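Local coordinates for Two-component system response regulator/GGDEF domain protein (Aeromonas salmonicida, PDB 3LUF) that probably makes cyclic di-GMP from two GTP as a diguanylate cyclase, this piece holding its two magnesium-binding response regulator receiver domains, at residues Leu174-Tyr178 and Arg211-Tyr217; Arg192-Lys197 and Gln220-Asp224. Where two conformers were deposited one is given. Residues are numbered along the deposited sequence.

A receiver domain keeps its acidic site at the C-terminal ends of its parallel strands, while helix-to-strand loops lie at the other end; the second receiver domain here illustrates both. Interaction 1 packs the end of strand 172-176, with the magnesium ligands D176 and Y178, against helix 213-219. Interaction 2 lies away from the metal, where the segment 192-197 meets the loop between helix 213-219 and strand 224-228. Their centres are 13 Å apart, and the same helix serves both: Y217 O of interaction 1 lies 3.0 Å from A222 N of interaction 2, a probable hydrogen bond. Along the chain their segments alternate, and both contacts touch the second subunit.

Interaction 1 of 2, residues Leu174-Tyr178 and Arg211-Tyr217; sequences LVDYY and RGLSARY. With MG (magnesium ion), chain F.
Strand residues 174-176 run extended into a turn at Y177 (phi/psi -70/-53); Y177 CA lies 8.0 Å from L213 CA. G212, with positive phi, is the N-cap of the facing helix.

Apolar packing centres on the Y177 ring (chi1 t). L213 (m, t) covers one face: its CD2 makes a CH-pi contact 3.8 Å from the ring centroid, and its CD1 reaches Y177 CD2 at 3.6 Å. Y177 CB also lies 4.1 Å from Y217 CZ.

Among the polar groups, Y217 OH sits 2.9 Å from V175 O and is hydrogen-bonded to I205 O on the neighbouring strand. R211 NH1 comes within 3.7 Å of Y177 CE2, while R211 pairs with D209 in a salt bridge.

On the metal side, the CA-to-CB bond of D176 (chi1 t) points away from the helix. Magnesium takes D176 OD2 at 2.0 Å, Y178 O at 2.1 Å and three waters at 2.1 Å; D132 completes the acidic site of a CheY-like receiver domain, with D176 the predicted phosphorylation site.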
# COMPACT_ATOMS: atom_id res chain seq x y z
N LEU B 174 -1.35 8.56 -11.16
CA LEU B 174 -0.58 9.17 -10.08
C LEU B 174 -0.70 10.68 -10.20
O LEU B 174 -0.42 11.24 -11.25
CB LEU B 174 0.89 8.74 -10.17
CG LEU B 174 1.22 7.23 -10.10
CD1 LEU B 174 1.03 6.52 -11.44
CD2 LEU B 174 2.66 7.09 -9.71
N VAL B 175 -1.11 11.33 -9.12
CA VAL B 175 -1.57 12.73 -9.15
C VAL B 175 -0.79 13.62 -8.20
O VAL B 175 -0.83 13.44 -7.00
CB VAL B 175 -3.08 12.82 -8.78
CG1 VAL B 175 -3.55 14.27 -8.86
CG2 VAL B 175 -3.90 11.98 -9.74
N ASP B 176 -0.10 14.61 -8.77
CA ASP B 176 0.56 15.67 -8.03
C ASP B 176 -0.46 16.60 -7.43
O ASP B 176 -1.39 17.06 -8.12
CB ASP B 176 1.44 16.44 -9.03
CG ASP B 176 2.19 17.61 -8.40
OD1 ASP B 176 2.55 17.55 -7.21
OD2 ASP B 176 2.39 18.60 -9.14
N TYR B 177 -0.30 16.94 -6.15
CA TYR B 177 -1.21 17.89 -5.56
C TYR B 177 -1.04 19.32 -6.10
O TYR B 177 -2.00 19.93 -6.56
CB TYR B 177 -1.16 17.87 -4.04
CG TYR B 177 -1.91 19.04 -3.46
CD1 TYR B 177 -3.30 19.03 -3.37
CD2 TYR B 177 -1.23 20.20 -3.08
CE1 TYR B 177 -3.99 20.12 -2.87
CE2 TYR B 177 -1.93 21.30 -2.57
CZ TYR B 177 -3.29 21.25 -2.47
OH TYR B 177 -3.97 22.34 -1.96
N TYR B 178 0.18 19.85 -6.07
CA TYR B 178 0.31 21.28 -6.31
C TYR B 178 0.48 21.58 -7.78
O TYR B 178 1.54 21.36 -8.36
CB TYR B 178 1.42 21.90 -5.44
CG TYR B 178 1.46 23.40 -5.48
CD1 TYR B 178 0.28 24.15 -5.37
CD2 TYR B 178 2.66 24.08 -5.63
CE1 TYR B 178 0.31 25.55 -5.42
CE2 TYR B 178 2.70 25.47 -5.68
CZ TYR B 178 1.53 26.20 -5.57
OH TYR B 178 1.59 27.58 -5.62
N ARG B 211 -1.00 20.61 6.00
CA ARG B 211 -2.21 20.62 5.16
C ARG B 211 -2.94 19.28 5.12
O ARG B 211 -4.09 19.21 4.65
CB ARG B 211 -1.91 21.13 3.75
CG ARG B 211 -1.57 22.62 3.69
CD ARG B 211 -0.99 22.98 2.34
NE ARG B 211 0.21 22.20 2.05
CZ ARG B 211 0.84 22.20 0.88
NH1 ARG B 211 0.39 22.95 -0.13
NH2 ARG B 211 1.92 21.44 0.71
N GLY B 212 -2.28 18.23 5.64
CA GLY B 212 -2.85 16.88 5.76
C GLY B 212 -3.32 16.32 4.42
O GLY B 212 -4.43 15.79 4.30
N LEU B 213 -2.46 16.44 3.42
CA LEU B 213 -2.89 16.19 2.05
C LEU B 213 -3.20 14.72 1.77
O LEU B 213 -4.19 14.41 1.08
CB LEU B 213 -1.93 16.83 1.05
CG LEU B 213 -1.86 18.38 1.03
CD1 LEU B 213 -0.68 18.89 0.22
CD2 LEU B 213 -3.17 19.05 0.57
N SER B 214 -2.38 13.81 2.29
CA SER B 214 -2.65 12.38 2.12
C SER B 214 -4.04 12.01 2.62
O SER B 214 -4.79 11.31 1.94
CB SER B 214 -1.61 11.50 2.81
OG SER B 214 -0.42 11.47 2.07
N ALA B 215 -4.40 12.48 3.81
CA ALA B 215 -5.73 12.20 4.36
C ALA B 215 -6.84 12.78 3.46
O ALA B 215 -7.86 12.14 3.26
CB ALA B 215 -5.87 12.77 5.79
N ARG B 216 -6.62 13.97 2.93
CA ARG B 216 -7.61 14.60 2.08
C ARG B 216 -7.80 13.79 0.80
O ARG B 216 -8.92 13.54 0.37
CB ARG B 216 -7.18 16.03 1.74
CG ARG B 216 -7.44 17.07 2.84
CD ARG B 216 -7.09 18.50 2.37
NE ARG B 216 -7.87 18.94 1.21
CZ ARG B 216 -7.54 19.96 0.41
NH1 ARG B 216 -6.44 20.65 0.63
NH2 ARG B 216 -8.32 20.28 -0.62
N TYR B 217 -6.69 13.34 0.21
CA TYR B 217 -6.75 12.45 -0.94
C TYR B 217 -7.55 11.20 -0.63
O TYR B 217 -8.43 10.82 -1.40
CB TYR B 217 -5.35 12.04 -1.36
CG TYR B 217 -4.64 12.89 -2.39
CD1 TYR B 217 -5.21 13.18 -3.63
CD2 TYR B 217 -3.33 13.35 -2.15
CE1 TYR B 217 -4.50 13.94 -4.57
CE2 TYR B 217 -2.62 14.07 -3.10
CZ TYR B 217 -3.19 14.36 -4.29
OH TYR B 217 -2.46 15.07 -5.21
MG MG F . 3.29 20.35 -8.90
O HOH W 1 3.84 19.78 -6.94
O HOH W 2 4.33 22.20 -8.71
O HOH W 3 5.08 19.43 -9.55

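Interaction 2 of 2, residues Arg192-Lys197 and Gln220-Asp224; sequences RERYSK and QGAND
R192, in the final part of helix 184-194, opens the contact. R192 CA is 6.6 Å from G221 CA, and the arginine side chain (chi1 m, chi2 m, chi3 t) bends across to present its guanidinium edge to the loop. NE donates to G221 O at 2.6 Å, supported by a weak bond from NH2 to the same oxygen at 3.2 Å. NH2 also approaches N223 OD1 at 2.7 Å and bonds to L200 O. NH1 donates to Y195 O at 2.9 Å, tying the helix to the chain that follows it. G221 itself closes helix 213-219 in a Schellman motif (phi 107°), and a CB there would clash with R192 CG. At K197 the chain comes back to the loop, K197 CA lying 6.3 Å from N223 CA. K197 O accepts from N223 ND2 at 3.2 Å, while N223 OD1 accepts from I202 N. The extended K197 side chain brings CE to 3.3 Å from G221 O; its NZ donates to a water at 2.5 Å, which donates to A222 O at 2.8 Å. Chiefly polar chemistry thus joins two successive helix-to-strand connections, 184-194 to 201-207 and 213-219 to 224-228, though Q220 O is buried without a partner.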
# COMPACT_ATOMS: atom_id res chain seq x y z
N ARG B 192 -13.52 10.77 -9.43
CA ARG B 192 -14.34 9.86 -8.63
C ARG B 192 -15.82 10.11 -8.82
O ARG B 192 -16.63 9.24 -8.48
CB ARG B 192 -13.98 9.98 -7.17
CG ARG B 192 -12.75 9.18 -6.77
CD ARG B 192 -13.03 7.68 -6.66
NE ARG B 192 -11.74 6.99 -6.49
CZ ARG B 192 -11.05 6.41 -7.48
NH1 ARG B 192 -11.53 6.39 -8.71
NH2 ARG B 192 -9.88 5.82 -7.23
N GLU B 193 -16.20 11.27 -9.35
CA GLU B 193 -17.62 11.45 -9.74
C GLU B 193 -18.05 10.54 -10.90
O GLU B 193 -19.26 10.26 -11.04
CB GLU B 193 -17.88 12.92 -10.09
CG GLU B 193 -17.80 13.84 -8.87
CD GLU B 193 -18.45 15.18 -9.14
OE1 GLU B 193 -18.06 15.83 -10.11
OE2 GLU B 193 -19.34 15.59 -8.35
N ARG B 194 -17.07 10.06 -11.67
CA ARG B 194 -17.29 9.16 -12.81
C ARG B 194 -16.82 7.72 -12.57
O ARG B 194 -17.47 6.77 -13.03
CB ARG B 194 -16.55 9.66 -14.06
CG ARG B 194 -17.04 10.90 -14.68
CD ARG B 194 -16.23 11.16 -15.97
NE ARG B 194 -16.78 10.51 -17.15
CZ ARG B 194 -16.18 10.54 -18.34
NH1 ARG B 194 -14.99 11.11 -18.48
NH2 ARG B 194 -16.75 9.94 -19.39
N TYR B 195 -15.66 7.55 -11.92
CA TYR B 195 -15.00 6.24 -11.84
C TYR B 195 -14.80 5.79 -10.41
O TYR B 195 -14.31 6.57 -9.58
CB TYR B 195 -13.63 6.29 -12.54
CG TYR B 195 -13.76 6.69 -14.00
CD1 TYR B 195 -14.53 5.92 -14.87
CD2 TYR B 195 -13.20 7.88 -14.47
CE1 TYR B 195 -14.73 6.29 -16.21
CE2 TYR B 195 -13.35 8.26 -15.82
CZ TYR B 195 -14.14 7.45 -16.67
OH TYR B 195 -14.30 7.81 -17.98
N SER B 196 -15.16 4.53 -10.13
CA SER B 196 -14.95 3.90 -8.81
C SER B 196 -13.47 3.53 -8.62
O SER B 196 -12.67 3.57 -9.57
CB SER B 196 -15.79 2.62 -8.67
OG SER B 196 -15.24 1.56 -9.46
N LYS B 197 -13.14 3.18 -7.38
CA LYS B 197 -11.76 2.72 -7.05
C LYS B 197 -11.35 1.48 -7.82
O LYS B 197 -10.14 1.27 -8.02
CB LYS B 197 -11.64 2.43 -5.57
CG LYS B 197 -11.47 3.64 -4.69
CD LYS B 197 -11.34 3.21 -3.23
CE LYS B 197 -11.26 4.41 -2.31
NZ LYS B 197 -10.51 4.02 -1.08
N GLN B 220 -11.24 11.68 -0.19
CA GLN B 220 -11.84 11.97 -1.49
C GLN B 220 -11.88 10.78 -2.44
O GLN B 220 -12.35 10.93 -3.56
CB GLN B 220 -11.16 13.13 -2.18
CG GLN B 220 -11.43 14.46 -1.50
CD GLN B 220 -12.90 14.85 -1.51
OE1 GLN B 220 -13.67 14.53 -2.43
NE2 GLN B 220 -13.30 15.55 -0.46
N GLY B 221 -11.39 9.62 -2.02
CA GLY B 221 -11.51 8.42 -2.85
C GLY B 221 -10.24 7.93 -3.53
O GLY B 221 -10.28 6.93 -4.28
N ALA B 222 -9.11 8.58 -3.27
CA ALA B 222 -7.86 7.99 -3.76
C ALA B 222 -7.66 6.60 -3.13
O ALA B 222 -8.04 6.36 -1.97
CB ALA B 222 -6.67 8.89 -3.44
N ASN B 223 -7.13 5.66 -3.90
CA ASN B 223 -6.84 4.31 -3.37
C ASN B 223 -5.69 4.32 -2.38
O ASN B 223 -5.64 3.49 -1.47
CB ASN B 223 -6.45 3.34 -4.50
CG ASN B 223 -7.52 3.21 -5.58
OD1 ASN B 223 -7.94 4.18 -6.23
ND2 ASN B 223 -7.96 1.97 -5.79
N ASP B 224 -4.75 5.24 -2.57
CA ASP B 224 -3.48 5.19 -1.86
C ASP B 224 -2.82 6.55 -1.89
O ASP B 224 -3.28 7.49 -2.58
CB ASP B 224 -2.57 4.16 -2.58
CG ASP B 224 -1.57 3.49 -1.63
OD1 ASP B 224 -1.35 3.97 -0.49
OD2 ASP B 224 -0.98 2.48 -2.08
O HOH W 4 -9.89 6.16 0.06